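Local atomic coordinates of laminin subunit ALPHA-1 (Mus musculus, PDB entry 2JD4), a protein that forms part of laminin-111, a basement membrane protein, through a pair of metal-binding LG domains that probably help attach it to cell surfaces. Residues A[215-220]-A[319-324]. The protein carries 4 engineered substitutions. Sequence-based numbering, arbitrary orientation.
Sequences GYKVRL and DTNDPI. With MG (magnesium ion), chain D.
A classic beta bulge joins Tyr-216 to Asn-321 and Asp-322 where a short antiparallel bridge opens into the magnesium-binding loop. Tyr-216 N donates to Asp-322 O at 2.8 Å, while the return bond from Asp-322 N to Tyr-216 O is weak. That carbonyl is gripped more firmly by the hydroxyl of Thr-320, whose OG1 donates to Tyr-216 O at 2.7 Å and accepts Val-218 N at 3.0 Å. Threonine suits this place because OG1, set between its own backbone N and carbonyl carbon (chi1 70°), serves both backbone groups, while Thr-320 CG2 lies 3.8 Å from Val-218 CG2. A valine here would probably leave the amide of Val-218 without this acceptor and Tyr-216 O without its short hydroxyl bond, relying on the weak one from Asp-322 N. In this beta-sandwich LG domain the metal sits at the rim: Asp-319 OD2 binds magnesium at 2.2 Å alongside three waters and Asp-246, and Ser-317 holds OD1. Within the bulge, Asp-322 OD2 accepts Asn-321 N, met on its anti side. On the outer side the extended Lys-217 chain runs beside Asn-321, Lys-217 CE 3.6 Å from Asn-321 ND2, both polar ends suited to an exposed surface. Inward, Ile-324 CD1 lies over one face of the Tyr-216 ring, and both side chains pack against Ile-240 and Leu-353. Gly-215, beside Asp-322, takes a positive phi (105°) at which a CB would press on the preceding carbonyl oxygen and also clash with Asn-321 ND2.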
loop_
_atom_site.group_PDB
_atom_site.type_symbol
_atom_site.label_atom_id
_atom_site.label_comp_id
_atom_site.label_asym_id
_atom_site.label_seq_id
_atom_site.Cartn_x
_atom_site.Cartn_y
_atom_site.Cartn_z
ATOM N N GLY A 215 -19.162 -4.848 -3.201
ATOM C CA GLY A 215 -19.997 -3.665 -3.329
ATOM C C GLY A 215 -19.987 -2.716 -2.146
ATOM O O GLY A 215 -19.969 -3.145 -0.990
ATOM N N TYR A 216 -20.003 -1.419 -2.437
ATOM C CA TYR A 216 -20.010 -0.399 -1.398
ATOM C C TYR A 216 -21.304 0.401 -1.521
ATOM O O TYR A 216 -21.731 0.731 -2.629
ATOM C CB TYR A 216 -18.808 0.543 -1.554
ATOM C CG TYR A 216 -18.591 1.447 -0.355
ATOM C CD1 TYR A 216 -18.003 0.954 0.816
ATOM C CD2 TYR A 216 -19.028 2.771 -0.364
ATOM C CE1 TYR A 216 -17.862 1.758 1.948
ATOM C CE2 TYR A 216 -18.894 3.583 0.764
ATOM C CZ TYR A 216 -18.311 3.068 1.917
ATOM O OH TYR A 216 -18.192 3.859 3.039
ATOM N N LYS A 217 -21.928 0.704 -0.386
ATOM C CA LYS A 217 -23.175 1.469 -0.377
ATOM C C LYS A 217 -22.944 2.863 0.197
ATOM O O LYS A 217 -22.723 3.011 1.398
ATOM C CB LYS A 217 -24.234 0.750 0.466
ATOM C CG LYS A 217 -24.608 -0.633 -0.039
ATOM C CD LYS A 217 -25.625 -1.291 0.881
ATOM C CE LYS A 217 -25.920 -2.715 0.448
ATOM N NZ LYS A 217 -26.899 -3.373 1.356
ATOM N N VAL A 218 -23.006 3.884 -0.652
ATOM C CA VAL A 218 -22.790 5.251 -0.198
ATOM C C VAL A 218 -23.896 5.698 0.758
ATOM O O VAL A 218 -23.622 6.241 1.829
ATOM C CB VAL A 218 -22.718 6.225 -1.391
ATOM C CG1 VAL A 218 -22.561 7.644 -0.898
ATOM C CG2 VAL A 218 -21.539 5.848 -2.294
ATOM N N ARG A 219 -25.144 5.470 0.362
ATOM C CA ARG A 219 -26.294 5.838 1.179
ATOM C C ARG A 219 -26.378 7.347 1.414
ATOM O O ARG A 219 -26.120 8.135 0.507
ATOM C CB ARG A 219 -26.250 5.097 2.521
ATOM C CG ARG A 219 -25.972 3.606 2.386
ATOM C CD ARG A 219 -27.086 2.870 1.662
ATOM N NE ARG A 219 -28.119 2.388 2.575
ATOM C CZ ARG A 219 -27.915 1.477 3.521
ATOM N NH1 ARG A 219 -26.713 0.941 3.690
ATOM N NH2 ARG A 219 -28.918 1.095 4.302
ATOM N N LEU A 220 -26.724 7.749 2.634
ATOM C CA LEU A 220 -26.881 9.169 2.946
ATOM C C LEU A 220 -25.628 9.967 3.293
ATOM O O LEU A 220 -25.436 11.073 2.788
ATOM C CB LEU A 220 -27.899 9.351 4.079
ATOM C CG LEU A 220 -29.366 9.008 3.802
ATOM C CD1 LEU A 220 -29.520 7.524 3.521
ATOM C CD2 LEU A 220 -30.201 9.408 5.005
ATOM N N ASP A 319 -27.930 5.296 -3.592
ATOM C CA ASP A 319 -28.026 3.856 -3.472
ATOM C C ASP A 319 -27.115 3.072 -4.390
ATOM O O ASP A 319 -27.559 2.474 -5.368
ATOM C CB ASP A 319 -29.480 3.429 -3.654
ATOM C CG ASP A 319 -30.390 4.075 -2.630
ATOM O OD1 ASP A 319 -30.206 3.810 -1.421
ATOM O OD2 ASP A 319 -31.267 4.862 -3.029
ATOM N N THR A 320 -25.828 3.091 -4.061
ATOM C CA THR A 320 -24.837 2.353 -4.823
ATOM C C THR A 320 -24.679 1.025 -4.103
ATOM O O THR A 320 -25.090 0.875 -2.953
ATOM C CB THR A 320 -23.466 3.063 -4.828
ATOM O OG1 THR A 320 -22.884 2.998 -3.518
ATOM C CG2 THR A 320 -23.621 4.520 -5.235
ATOM N N ASN A 321 -24.085 0.063 -4.792
ATOM C CA ASN A 321 -23.837 -1.258 -4.235
ATOM C C ASN A 321 -22.852 -1.819 -5.234
ATOM O O ASN A 321 -23.048 -2.901 -5.791
ATOM C CB ASN A 321 -25.123 -2.092 -4.225
ATOM C CG ASN A 321 -25.061 -3.244 -3.241
ATOM O OD1 ASN A 321 -26.009 -4.020 -3.113
ATOM N ND2 ASN A 321 -23.941 -3.359 -2.533
ATOM N N ASP A 322 -21.781 -1.058 -5.449
ATOM C CA ASP A 322 -20.774 -1.420 -6.431
ATOM C C ASP A 322 -19.340 -1.152 -5.981
ATOM O O ASP A 322 -19.107 -0.536 -4.942
ATOM C CB ASP A 322 -21.078 -0.656 -7.717
ATOM C CG ASP A 322 -22.504 -0.885 -8.199
ATOM O OD1 ASP A 322 -22.689 -1.620 -9.185
ATOM O OD2 ASP A 322 -23.438 -0.341 -7.579
ATOM N N PRO A 323 -18.357 -1.636 -6.759
ATOM C CA PRO A 323 -16.947 -1.435 -6.414
ATOM C C PRO A 323 -16.511 0.024 -6.470
ATOM O O PRO A 323 -17.170 0.866 -7.082
ATOM C CB PRO A 323 -16.209 -2.292 -7.449
ATOM C CG PRO A 323 -17.205 -3.370 -7.767
ATOM C CD PRO A 323 -18.490 -2.591 -7.872
ATOM N N ILE A 324 -15.393 0.313 -5.817
ATOM C CA ILE A 324 -14.843 1.657 -5.803
ATOM C C ILE A 324 -13.702 1.699 -6.813
ATOM O O ILE A 324 -12.700 0.999 -6.658
ATOM C CB ILE A 324 -14.276 2.023 -4.413
ATOM C CG1 ILE A 324 -15.387 1.982 -3.360
ATOM C CG2 ILE A 324 -13.648 3.413 -4.458
ATOM C CD1 ILE A 324 -14.887 2.229 -1.946
HETATM MG MG MG D . -31.858 5.766 -4.947
HETATM O O HOH W 1 -31.824 3.949 -5.771
HETATM O O HOH W 2 -32.438 6.837 -6.814
HETATM O O HOH W 3 -32.126 7.622 -3.854
#